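Local coordinates for acyl-CoA thioesterase YbgC (Helicobacter pylori, PDB 2PZH), which hydrolyses the thioester bond of acyl-CoAs, favouring long-chain fatty acyl-CoAs and benzoyl-CoA, and may take part in phospholipid metabolism, at residues A[72-75]-A[81-84]; A[30-35]-A[40-45]. All coordinates share one frame; numbering follows the deposited sequence.

Interaction 1: residues A[72-75]-A[81-84]; sequences TQIK and FVVL
Thr72 and Leu84 meet across an antiparallel beta hairpin of the hot-dog fold, where strand 67-77 turns back into strand 81-92. The axes of the short segments 72-74 and 81-84 make 139° between their N-to-C directions: antiparallel, but strongly splayed. Thr72 presents its methyl: CG2 stands anti to the backbone N and lies 3.7 Å from Leu84 CD2, while OG1 hydrogen-bonds to Gln86, further along the partner strand. Gln73 turns its side chain away from the other strand and contributes through its backbone, its carbonyl O receiving a CA-H...O contact from Leu84 CA at 3.4 Å; the neighbouring rung joins Gln73 to Phe85.

Ile74 is paired with Leu84 as a non-hydrogen-bonded antiparallel pair, with a separation of 4.7 Å between Ile74 CA and Leu84 CA. Both side chains rise from the same face and run alongside each other, Ile74 CD1 nearest Leu84 CG. Val82 meets Ile74 at about a right angle, and its CG2 touches both branches of the isoleucine, CG2 and CD1, each at 4.1 Å. Beyond these residues, both Val82 and Leu84 lean on Phe111 of strand 102-114.

At Lys75 the apolar contact is made near the backbone, CB lying 3.8 Å from Val83 CG1; the chain then bends off, and NZ makes a long, weak ion pair with Glu108. Lys75 N donates to Val83 O over 2.8 Å, the 143° angle at hydrogen showing a bent bond.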
loop_
_atom_site.group_PDB
_atom_site.type_symbol
_atom_site.label_atom_id
_atom_site.label_comp_id
_atom_site.label_asym_id
_atom_site.label_seq_id
_atom_site.Cartn_x
_atom_site.Cartn_y
_atom_site.Cartn_z
ATOM N N THR A 72 -0.223 -19.197 -12.564
ATOM C CA THR A 72 -1.360 -18.656 -13.287
ATOM C C THR A 72 -1.820 -19.575 -14.437
ATOM O O THR A 72 -0.993 -20.077 -15.198
ATOM C CB THR A 72 -1.010 -17.287 -13.861
ATOM O OG1 THR A 72 -0.578 -16.419 -12.800
ATOM C CG2 THR A 72 -2.209 -16.667 -14.552
ATOM N N GLN A 73 -3.127 -19.766 -14.560
ATOM C CA GLN A 73 -3.677 -20.510 -15.698
ATOM C C GLN A 73 -4.974 -19.878 -16.237
ATOM O O GLN A 73 -5.688 -19.212 -15.511
ATOM C CB GLN A 73 -3.863 -21.985 -15.345
ATOM C CG GLN A 73 -5.042 -22.321 -14.462
ATOM C CD GLN A 73 -5.160 -23.822 -14.234
ATOM O OE1 GLN A 73 -4.208 -24.568 -14.478
ATOM N NE2 GLN A 73 -6.330 -24.270 -13.784
ATOM N N ILE A 74 -5.251 -20.068 -17.522
ATOM C CA ILE A 74 -6.495 -19.590 -18.102
ATOM C C ILE A 74 -7.598 -20.616 -17.832
ATOM O O ILE A 74 -7.512 -21.759 -18.267
ATOM C CB ILE A 74 -6.374 -19.362 -19.634
ATOM C CG1 ILE A 74 -5.189 -18.444 -19.973
ATOM C CG2 ILE A 74 -7.679 -18.815 -20.190
ATOM C CD1 ILE A 74 -5.251 -17.058 -19.364
ATOM N N LYS A 75 -8.622 -20.212 -17.092
ATOM C CA LYS A 75 -9.752 -21.068 -16.816
ATOM C C LYS A 75 -10.578 -21.117 -18.086
ATOM O O LYS A 75 -10.922 -22.197 -18.590
ATOM C CB LYS A 75 -10.593 -20.462 -15.682
ATOM C CG LYS A 75 -11.399 -21.447 -14.848
ATOM C CD LYS A 75 -10.487 -22.163 -13.843
ATOM C CE LYS A 75 -11.148 -22.359 -12.486
ATOM N NZ LYS A 75 -12.335 -23.254 -12.585
ATOM N N PHE A 81 -14.339 -11.782 -22.609
ATOM C CA PHE A 81 -13.783 -11.871 -21.259
ATOM C C PHE A 81 -12.791 -13.018 -21.077
ATOM O O PHE A 81 -12.699 -13.936 -21.904
ATOM C CB PHE A 81 -14.904 -11.907 -20.194
ATOM C CG PHE A 81 -15.643 -13.220 -20.106
ATOM C CD1 PHE A 81 -15.076 -14.315 -19.469
ATOM C CD2 PHE A 81 -16.920 -13.351 -20.631
ATOM C CE1 PHE A 81 -15.749 -15.517 -19.372
ATOM C CE2 PHE A 81 -17.605 -14.553 -20.536
ATOM C CZ PHE A 81 -17.019 -15.640 -19.905
ATOM N N VAL A 82 -12.024 -12.949 -19.994
ATOM C CA VAL A 82 -11.143 -14.044 -19.643
ATOM C C VAL A 82 -11.252 -14.323 -18.151
ATOM O O VAL A 82 -11.384 -13.394 -17.346
ATOM C CB VAL A 82 -9.682 -13.728 -20.027
ATOM C CG1 VAL A 82 -9.222 -12.401 -19.373
ATOM C CG2 VAL A 82 -8.758 -14.907 -19.691
ATOM N N VAL A 83 -11.216 -15.598 -17.784
ATOM C CA VAL A 83 -11.187 -15.961 -16.386
ATOM C C VAL A 83 -9.869 -16.655 -16.094
ATOM O O VAL A 83 -9.490 -17.618 -16.767
ATOM C CB VAL A 83 -12.373 -16.865 -15.988
ATOM C CG1 VAL A 83 -12.288 -17.246 -14.518
ATOM C CG2 VAL A 83 -13.711 -16.173 -16.290
ATOM N N LEU A 84 -9.167 -16.160 -15.082
ATOM C CA LEU A 84 -7.882 -16.715 -14.696
ATOM C C LEU A 84 -7.969 -17.389 -13.346
ATOM O O LEU A 84 -8.665 -16.914 -12.438
ATOM C CB LEU A 84 -6.819 -15.621 -14.602
ATOM C CG LEU A 84 -6.272 -15.018 -15.892
ATOM C CD1 LEU A 84 -7.231 -14.019 -16.430
ATOM C CD2 LEU A 84 -4.923 -14.348 -15.636
#

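Interaction 2: residues A[30-35]-A[40-45]; sequences ARSEFF and VLPENE
Phe35 and Pro42 form the tight part of this contact, between the last turns of helix 22-36 and the chain that returns beside it. Pro42 CB sits over the centre of the Phe35 ring, 3.8 Å from its centroid and only 13° off the ring normal, the geometry of a CH-pi contact. Pro42 CA joins it over the same ring, 3.7 Å from Phe35 CD1. An inverse gamma turn centred on Pro42, with a weak Glu43 N to Leu41 O bond, bends the chain just where the proline meets the ring. The next ring carbon, Pro42 CG, lies 3.8 Å from Ser32 OG, a plain van der Waals approach, since that hydroxyl is hydrogen-bonded to Glu28 one turn earlier in the helix.

Val40 makes the looser side, being partly exposed. Its CG2, placed between the backbone N and the carbonyl carbon (chi1 of CG1 -66°), lies near the plane of the Phe35 ring at its edge and 4.0 Å from Phe35 CB. Its backbone is held by one hydrogen bond: Val40 N donates to Phe35 O over 3.2 Å, nearly straight at 167°. Leu41 turns away from the helix and packs on Leu64 of the second subunit, and Glu43 bonds Arg116 and Tyr9 of that subunit, the former, in its own chain, by a salt bridge.

The Phe35 ring also meets Phe128 edge-to-face. Helix 126-133 thus lies beside Phe35 and Val40, strands 67-77, 81-92 and 102-114 pack against Ala30 and Arg31, and Tyr9 of the second subunit lies on Ser32 and Pro42.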
loop_
_atom_site.group_PDB
_atom_site.type_symbol
_atom_site.label_atom_id
_atom_site.label_comp_id
_atom_site.label_asym_id
_atom_site.label_seq_id
_atom_site.Cartn_x
_atom_site.Cartn_y
_atom_site.Cartn_z
ATOM N N ALA A 30 1.781 -10.894 -11.322
ATOM C CA ALA A 30 1.907 -12.097 -12.186
ATOM C C ALA A 30 1.269 -11.918 -13.567
ATOM O O ALA A 30 1.854 -12.291 -14.608
ATOM C CB ALA A 30 1.302 -13.325 -11.488
ATOM N N ARG A 31 0.054 -11.384 -13.561
ATOM C CA ARG A 31 -0.690 -11.135 -14.774
ATOM C C ARG A 31 0.023 -10.111 -15.648
ATOM O O ARG A 31 0.237 -10.358 -16.845
ATOM C CB ARG A 31 -2.103 -10.652 -14.463
ATOM C CG ARG A 31 -2.894 -11.600 -13.593
ATOM C CD ARG A 31 -4.362 -11.218 -13.602
ATOM N NE ARG A 31 -4.664 -9.955 -12.938
ATOM C CZ ARG A 31 -4.921 -9.850 -11.633
ATOM N NH1 ARG A 31 -4.872 -10.921 -10.863
ATOM N NH2 ARG A 31 -5.225 -8.680 -11.101
ATOM N N SER A 32 0.408 -8.981 -15.053
ATOM C CA SER A 32 1.070 -7.910 -15.805
ATOM C C SER A 32 2.434 -8.355 -16.353
ATOM O O SER A 32 2.803 -8.026 -17.479
ATOM C CB SER A 32 1.212 -6.640 -14.970
ATOM O OG SER A 32 -0.048 -5.984 -14.826
ATOM N N GLU A 33 3.175 -9.123 -15.572
ATOM C CA GLU A 33 4.484 -9.563 -16.031
ATOM C C GLU A 33 4.386 -10.419 -17.310
ATOM O O GLU A 33 5.289 -10.390 -18.132
ATOM C CB GLU A 33 5.246 -10.280 -14.924
ATOM C CG GLU A 33 6.734 -10.510 -15.234
ATOM C CD GLU A 33 7.563 -9.224 -15.292
ATOM O OE1 GLU A 33 7.121 -8.165 -14.790
ATOM O OE2 GLU A 33 8.686 -9.276 -15.838
ATOM N N PHE A 34 3.300 -11.161 -17.491
ATOM C CA PHE A 34 3.148 -11.934 -18.741
ATOM C C PHE A 34 3.184 -11.003 -19.961
ATOM O O PHE A 34 3.723 -11.365 -21.028
ATOM C CB PHE A 34 1.846 -12.743 -18.755
ATOM C CG PHE A 34 1.909 -14.014 -17.952
ATOM C CD1 PHE A 34 2.732 -15.065 -18.342
ATOM C CD2 PHE A 34 1.133 -14.165 -16.814
ATOM C CE1 PHE A 34 2.782 -16.238 -17.600
ATOM C CE2 PHE A 34 1.180 -15.328 -16.069
ATOM C CZ PHE A 34 1.997 -16.373 -16.467
ATOM N N PHE A 35 2.597 -9.813 -19.809
ATOM C CA PHE A 35 2.623 -8.836 -20.874
ATOM C C PHE A 35 3.985 -8.171 -20.922
ATOM O O PHE A 35 4.589 -8.096 -21.979
ATOM C CB PHE A 35 1.530 -7.790 -20.711
ATOM C CG PHE A 35 0.142 -8.341 -20.839
ATOM C CD1 PHE A 35 -0.587 -8.151 -22.003
ATOM C CD2 PHE A 35 -0.436 -9.044 -19.794
ATOM C CE1 PHE A 35 -1.877 -8.647 -22.124
ATOM C CE2 PHE A 35 -1.733 -9.550 -19.907
ATOM C CZ PHE A 35 -2.450 -9.353 -21.078
ATOM N N VAL A 40 5.139 -5.563 -23.848
ATOM C CA VAL A 40 3.941 -4.745 -24.002
ATOM C C VAL A 40 3.323 -4.458 -22.640
ATOM O O VAL A 40 3.621 -5.147 -21.658
ATOM C CB VAL A 40 2.903 -5.406 -24.946
ATOM C CG1 VAL A 40 3.443 -5.473 -26.371
ATOM C CG2 VAL A 40 2.518 -6.795 -24.454
ATOM N N LEU A 41 2.482 -3.427 -22.578
ATOM C CA LEU A 41 1.681 -3.170 -21.387
ATOM C C LEU A 41 0.346 -3.897 -21.566
ATOM O O LEU A 41 -0.067 -4.162 -22.702
ATOM C CB LEU A 41 1.459 -1.661 -21.191
ATOM C CG LEU A 41 2.676 -0.725 -21.159
ATOM C CD1 LEU A 41 2.250 0.719 -20.868
ATOM C CD2 LEU A 41 3.728 -1.169 -20.153
ATOM N N PRO A 42 -0.326 -4.251 -20.452
ATOM C CA PRO A 42 -1.619 -4.944 -20.555
ATOM C C PRO A 42 -2.776 -3.991 -20.839
ATOM O O PRO A 42 -3.842 -4.088 -20.221
ATOM C CB PRO A 42 -1.779 -5.592 -19.182
ATOM C CG PRO A 42 -1.030 -4.706 -18.260
ATOM C CD PRO A 42 0.083 -4.057 -19.048
ATOM N N GLU A 43 -2.552 -3.087 -21.785
ATOM C CA GLU A 43 -3.545 -2.105 -22.206
ATOM C C GLU A 43 -3.118 -1.631 -23.585
ATOM O O GLU A 43 -1.956 -1.812 -23.970
ATOM C CB GLU A 43 -3.579 -0.926 -21.226
ATOM C CG GLU A 43 -2.201 -0.379 -20.871
ATOM C CD GLU A 43 -2.248 0.855 -19.975
ATOM O OE1 GLU A 43 -2.494 1.969 -20.498
ATOM O OE2 GLU A 43 -2.004 0.719 -18.756
ATOM N N ASN A 44 -4.042 -1.042 -24.338
ATOM C CA ASN A 44 -3.709 -0.564 -25.683
ATOM C C ASN A 44 -4.365 0.777 -26.032
ATOM O O ASN A 44 -4.996 1.404 -25.176
ATOM C CB ASN A 44 -3.992 -1.639 -26.747
ATOM C CG ASN A 44 -5.447 -1.676 -27.185
ATOM O OD1 ASN A 44 -6.346 -1.299 -26.438
ATOM N ND2 ASN A 44 -5.683 -2.135 -28.412
ATOM N N GLU A 45 -4.217 1.199 -27.289
ATOM C CA GLU A 45 -4.598 2.553 -27.717
ATOM C C GLU A 45 -6.061 2.950 -27.465
ATOM O O GLU A 45 -6.358 4.139 -27.313
ATOM C CB GLU A 45 -4.218 2.794 -29.187
ATOM C CG GLU A 45 -5.375 2.711 -30.190
ATOM C CD GLU A 45 -5.751 1.283 -30.583
ATOM O OE1 GLU A 45 -5.150 0.323 -30.053
ATOM O OE2 GLU A 45 -6.658 1.122 -31.433
#

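How the interactions relate
From the N terminus, interaction 2 comes first: helix 22-36 ends and the chain folds back at 40-42, closing a short loop before strand 47-58 begins. Interaction 1 follows later, closing the hairpin between strands 67-77 and 81-92. The two loops are therefore in series, neither nested nor crossing, with centres about 14 Å apart. They nevertheless touch where the helix lies on the sheet: Thr72 CB is 3.7 Å from Phe34 CE2, and Leu84 CD2 is 3.8 Å from Arg31 CD. Segment 30-35 thus joins the sheet strands at one side and the 40-42 loop at another, consistent with the hot-dog arrangement of a helix wrapped by an antiparallel sheet.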